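Local coordinates for protein putative NADP oxidoreductase BF3122 (Bacteroides fragilis, PDB 3D1L) that is a putative oxidoreductase that probably binds NADP through an N-terminal Rossmann-type domain, its substrate and reaction not being established, at residues B[19-22]-B[23-27]; B[132-136]-B[137-141]. All coordinates share one frame; numbering follows the deposited sequence.

How the interactions relate
Interaction 1 comes first along the chain, in the opening turns of helix 20-31, the helix of the beta-alpha-beta unit formed with strands 12-16 and 35-40. Interaction 2 follows about a hundred residues later, where the loop after strand 117-122 turns into strand 139-143 of the same mixed sheet. Their centres lie about 12 Å apart, and they touch directly: Asn24 and Leu25 of 23-27 pack against the ring of Phe134, and Leu25 also reaches Phe139. The helix that follows the glycine-rich turn of the probable dinucleotide-binding motif is thus covered on one flank by Phe134 of the loop and Phe139 of strand 139-143.

Interaction 1: B[19-22]-B[23-27]; sequences GNLA and TNLAK
Thr23 reaches back one helical turn to Gly19, whose carbonyl oxygen receives two bonds from this one residue. Thr23 N lies 2.9 Å from Gly19 O in the regular backbone bond, while Thr23 OG1 approaches Gly19 O to 2.7 Å from the opposite face of the carbonyl plane. The hydroxyl sits beside its own backbone N (chi1 -67°), and this rotation turns it back toward the start of the helix. A threonine can therefore serve a buried position: its hydroxyl is satisfied by the preceding turn, and its side chain packs on Leu50 and Lys53 of helix 44-53. On another side, Leu21 CD2 meets Leu25 CD2 at 4.2 Å; the branched end of Leu21 also rests on Thr101 and Phe126. Gly19, with no side chain at the helix start, is the N-cap of helix 20-31, in the turn that follows strand 12-16. With Gly17 and Ala22 it fits the GxGxxA pattern of Rossmann-type proteins, consistent with a role in holding NADP. A residue as small as Ala22 probably lets the helix pack closely, as in other Rossmann folds; Ala22 O accepts Ala26 N at 2.7 Å, with Ala26 CB 3.2 Å from Ala22 O. Asn24 repeats the double grip: its ND2 stands 2.9 Å from Asn20 O, above that carbonyl plane, and its backbone N comes from the other face. ND2 also bonds to Ser127 O, tying the helix to a loop.

Interaction 2: B[132-136]-B[137-141]; sequences VDFKE and IPFFI
Ile137 lays its CD1 methyl over the centre of the Phe134 ring, 3.7 Å from the centroid and only 8° off the ring normal, a CH-pi contact that forms the tight part of this turn. CG1 stands beside the backbone N (chi1 -58°), and the extended second torsion carries CD1 on to the ring. A beta-branched isoleucine, with few rotamers, holds its long arm in place: CG1 passes 3.5 Å from Asp133 O, and CD1 ends between the ring and Val132 CG2, 3.9 Å from the latter. Ile137 N bonds to Phe134 O at 3.1 Å, the donor well above the carbonyl plane, closing a type I beta turn with Lys135 and Glu136 at its corners. At the edge of the Phe134 ring, near its plane, Phe139 CE2 approaches Phe134 CE2 to 3.8 Å, and the two aromatic side chains continue the apolar surface into the strand. The other side is looser and polar. Asp133 and Glu136 are exposed, as suits their carboxylates, and a weak bond, 3.5 Å from Lys135 N to Asp133 OD1, lies at the start of the turn. Pro138 lies against Val205 of the second subunit. Beyond the turn the chain enters strand 139-143, between strands 117-122 and 163-165, with Phe134 set against Ala28 of helix 20-31 and Phe139 against Ala156 of helix 146-157.

Interaction 1: B[19-22]-B[23-27]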
loop_
_atom_site.group_PDB
_atom_site.type_symbol
_atom_site.label_atom_id
_atom_site.label_comp_id
_atom_site.label_asym_id
_atom_site.label_seq_id
_atom_site.Cartn_x
_atom_site.Cartn_y
_atom_site.Cartn_z
ATOM N N GLY B 19 7.459 3.743 22.023
ATOM C CA GLY B 19 7.286 4.065 20.598
ATOM C C GLY B 19 6.164 3.250 19.985
ATOM O O GLY B 19 5.300 2.740 20.723
ATOM N N ASN B 20 6.190 3.085 18.656
ATOM C CA ASN B 20 5.101 2.417 17.905
ATOM C C ASN B 20 4.864 0.973 18.294
ATOM O O ASN B 20 3.748 0.600 18.639
ATOM C CB ASN B 20 5.332 2.493 16.397
ATOM C CG ASN B 20 5.307 3.912 15.864
ATOM O OD1 ASN B 20 4.813 4.827 16.510
ATOM N ND2 ASN B 20 5.854 4.095 14.674
ATOM N N LEU B 21 5.922 0.172 18.255
ATOM C CA LEU B 21 5.882 -1.252 18.621
ATOM C C LEU B 21 5.493 -1.412 20.073
ATOM O O LEU B 21 4.613 -2.202 20.403
ATOM C CB LEU B 21 7.244 -1.936 18.318
ATOM C CG LEU B 21 7.470 -3.431 18.668
ATOM C CD1 LEU B 21 8.613 -4.029 17.833
ATOM C CD2 LEU B 21 7.713 -3.678 20.158
ATOM N N ALA B 22 6.125 -0.646 20.959
ATOM C CA ALA B 22 5.847 -0.766 22.389
ATOM C C ALA B 22 4.379 -0.403 22.712
ATOM O O ALA B 22 3.732 -1.080 23.507
ATOM C CB ALA B 22 6.827 0.084 23.193
ATOM N N THR B 23 3.856 0.639 22.073
ATOM C CA THR B 23 2.466 1.059 22.247
ATOM C C THR B 23 1.507 -0.075 21.896
ATOM O O THR B 23 0.650 -0.450 22.699
ATOM C CB THR B 23 2.186 2.330 21.397
ATOM O OG1 THR B 23 2.946 3.429 21.930
ATOM C CG2 THR B 23 0.703 2.701 21.363
ATOM N N ASN B 24 1.688 -0.660 20.721
ATOM C CA ASN B 24 0.852 -1.762 20.281
ATOM C C ASN B 24 1.021 -3.025 21.135
ATOM O O ASN B 24 0.044 -3.655 21.503
ATOM C CB ASN B 24 1.118 -2.056 18.795
ATOM C CG ASN B 24 0.459 -1.031 17.869
ATOM O OD1 ASN B 24 -0.752 -1.072 17.650
ATOM N ND2 ASN B 24 1.255 -0.105 17.325
ATOM N N LEU B 25 2.262 -3.376 21.453
ATOM C CA LEU B 25 2.537 -4.532 22.290
ATOM C C LEU B 25 1.979 -4.310 23.684
ATOM O O LEU B 25 1.459 -5.220 24.281
ATOM C CB LEU B 25 4.038 -4.821 22.359
ATOM C CG LEU B 25 4.528 -5.991 23.224
ATOM C CD1 LEU B 25 3.869 -7.342 22.843
ATOM C CD2 LEU B 25 6.038 -6.121 23.143
ATOM N N ALA B 26 2.090 -3.100 24.213
ATOM C CA ALA B 26 1.500 -2.823 25.542
ATOM C C ALA B 26 -0.011 -2.954 25.549
ATOM O O ALA B 26 -0.559 -3.535 26.468
ATOM C CB ALA B 26 1.941 -1.447 26.091
ATOM N N LYS B 27 -0.680 -2.436 24.526
ATOM C CA LYS B 27 -2.149 -2.523 24.445
ATOM C C LYS B 27 -2.654 -3.976 24.354
ATOM O O LYS B 27 -3.614 -4.340 25.021
ATOM C CB LYS B 27 -2.684 -1.682 23.280
ATOM C CG LYS B 27 -2.660 -0.155 23.557
ATOM C CD LYS B 27 -2.647 0.674 22.240
ATOM C CE LYS B 27 -4.018 0.798 21.594
ATOM N NZ LYS B 27 -4.060 1.807 20.481
#

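Interaction 2: B[132-136]-B[137-141]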
loop_
_atom_site.group_PDB
_atom_site.type_symbol
_atom_site.label_atom_id
_atom_site.label_comp_id
_atom_site.label_asym_id
_atom_site.label_seq_id
_atom_site.Cartn_x
_atom_site.Cartn_y
_atom_site.Cartn_z
ATOM N N VAL B 132 -3.803 -3.186 15.418
ATOM C CA VAL B 132 -3.508 -4.406 14.654
ATOM C C VAL B 132 -3.893 -5.644 15.425
ATOM O O VAL B 132 -3.753 -5.689 16.641
ATOM C CB VAL B 132 -2.010 -4.548 14.229
ATOM C CG1 VAL B 132 -1.653 -3.496 13.245
ATOM C CG2 VAL B 132 -1.086 -4.482 15.418
ATOM N N ASP B 133 -4.370 -6.649 14.700
ATOM C CA ASP B 133 -4.627 -7.936 15.282
ATOM C C ASP B 133 -3.297 -8.652 15.531
ATOM O O ASP B 133 -2.618 -9.119 14.579
ATOM C CB ASP B 133 -5.522 -8.756 14.353
ATOM C CG ASP B 133 -6.253 -9.876 15.087
ATOM O OD1 ASP B 133 -6.163 -9.942 16.349
ATOM O OD2 ASP B 133 -6.933 -10.673 14.390
ATOM N N PHE B 134 -2.915 -8.710 16.809
ATOM C CA PHE B 134 -1.790 -9.535 17.247
ATOM C C PHE B 134 -1.901 -11.037 16.962
ATOM O O PHE B 134 -0.868 -11.709 16.855
ATOM C CB PHE B 134 -1.480 -9.288 18.718
ATOM C CG PHE B 134 -0.413 -8.281 18.920
ATOM C CD1 PHE B 134 -0.692 -6.917 18.765
ATOM C CD2 PHE B 134 0.883 -8.687 19.206
ATOM C CE1 PHE B 134 0.301 -5.981 18.929
ATOM C CE2 PHE B 134 1.901 -7.758 19.365
ATOM C CZ PHE B 134 1.614 -6.404 19.224
ATOM N N LYS B 135 -3.125 -11.556 16.808
ATOM C CA LYS B 135 -3.310 -12.993 16.560
ATOM C C LYS B 135 -2.466 -13.517 15.397
ATOM O O LYS B 135 -1.925 -14.630 15.473
ATOM C CB LYS B 135 -4.784 -13.385 16.387
ATOM C CG LYS B 135 -5.609 -13.269 17.688
ATOM C CD LYS B 135 -5.280 -14.370 18.707
ATOM C CE LYS B 135 -5.853 -14.037 20.098
ATOM N NZ LYS B 135 -5.632 -15.132 21.089
ATOM N N GLU B 136 -2.312 -12.721 14.346
ATOM C CA GLU B 136 -1.522 -13.202 13.216
ATOM C C GLU B 136 -0.096 -12.636 13.053
ATOM O O GLU B 136 0.533 -12.837 12.012
ATOM C CB GLU B 136 -2.340 -13.143 11.929
ATOM C CG GLU B 136 -3.377 -14.282 11.875
ATOM C CD GLU B 136 -2.741 -15.683 11.826
ATOM O OE1 GLU B 136 -2.082 -15.990 10.812
ATOM O OE2 GLU B 136 -2.911 -16.484 12.777
ATOM N N ILE B 137 0.410 -11.994 14.098
ATOM C CA ILE B 137 1.764 -11.444 14.099
ATOM C C ILE B 137 2.836 -12.505 14.418
ATOM O O ILE B 137 2.821 -13.122 15.489
ATOM C CB ILE B 137 1.897 -10.173 15.024
ATOM C CG1 ILE B 137 0.907 -9.083 14.553
ATOM C CG2 ILE B 137 3.317 -9.630 14.974
ATOM C CD1 ILE B 137 0.891 -7.795 15.396
ATOM N N PRO B 138 3.758 -12.741 13.472
ATOM C CA PRO B 138 4.913 -13.586 13.814
ATOM C C PRO B 138 5.693 -13.007 15.014
ATOM O O PRO B 138 6.161 -11.858 14.964
ATOM C CB PRO B 138 5.774 -13.547 12.547
ATOM C CG PRO B 138 4.858 -13.088 11.449
ATOM C CD PRO B 138 3.796 -12.255 12.078
ATOM N N PHE B 139 5.805 -13.794 16.080
ATOM C CA PHE B 139 6.476 -13.367 17.300
ATOM C C PHE B 139 7.705 -14.271 17.490
ATOM O O PHE B 139 7.545 -15.448 17.762
ATOM C CB PHE B 139 5.524 -13.613 18.463
ATOM C CG PHE B 139 5.354 -12.473 19.388
ATOM C CD1 PHE B 139 6.397 -12.026 20.181
ATOM C CD2 PHE B 139 4.109 -11.886 19.528
ATOM C CE1 PHE B 139 6.199 -10.992 21.070
ATOM C CE2 PHE B 139 3.896 -10.861 20.421
ATOM C CZ PHE B 139 4.922 -10.408 21.192
ATOM N N PHE B 140 8.915 -13.728 17.371
ATOM C CA PHE B 140 10.144 -14.512 17.531
ATOM C C PHE B 140 10.790 -14.338 18.886
ATOM O O PHE B 140 10.929 -13.198 19.381
ATOM C CB PHE B 140 11.121 -14.182 16.420
ATOM C CG PHE B 140 10.502 -14.296 15.069
ATOM C CD1 PHE B 140 10.466 -15.525 14.412
ATOM C CD2 PHE B 140 9.893 -13.191 14.475
ATOM C CE1 PHE B 140 9.874 -15.645 13.180
ATOM C CE2 PHE B 140 9.294 -13.312 13.254
ATOM C CZ PHE B 140 9.286 -14.539 12.601
ATOM N N ILE B 141 11.162 -15.479 19.482
ATOM C CA ILE B 141 11.596 -15.554 20.884
ATOM C C ILE B 141 12.960 -16.194 20.958
ATOM O O ILE B 141 13.219 -17.225 20.322
ATOM C CB ILE B 141 10.623 -16.404 21.760
ATOM C CG1 ILE B 141 9.193 -15.824 21.796
ATOM C CG2 ILE B 141 11.186 -16.640 23.211
ATOM C CD1 ILE B 141 9.072 -14.382 21.968
#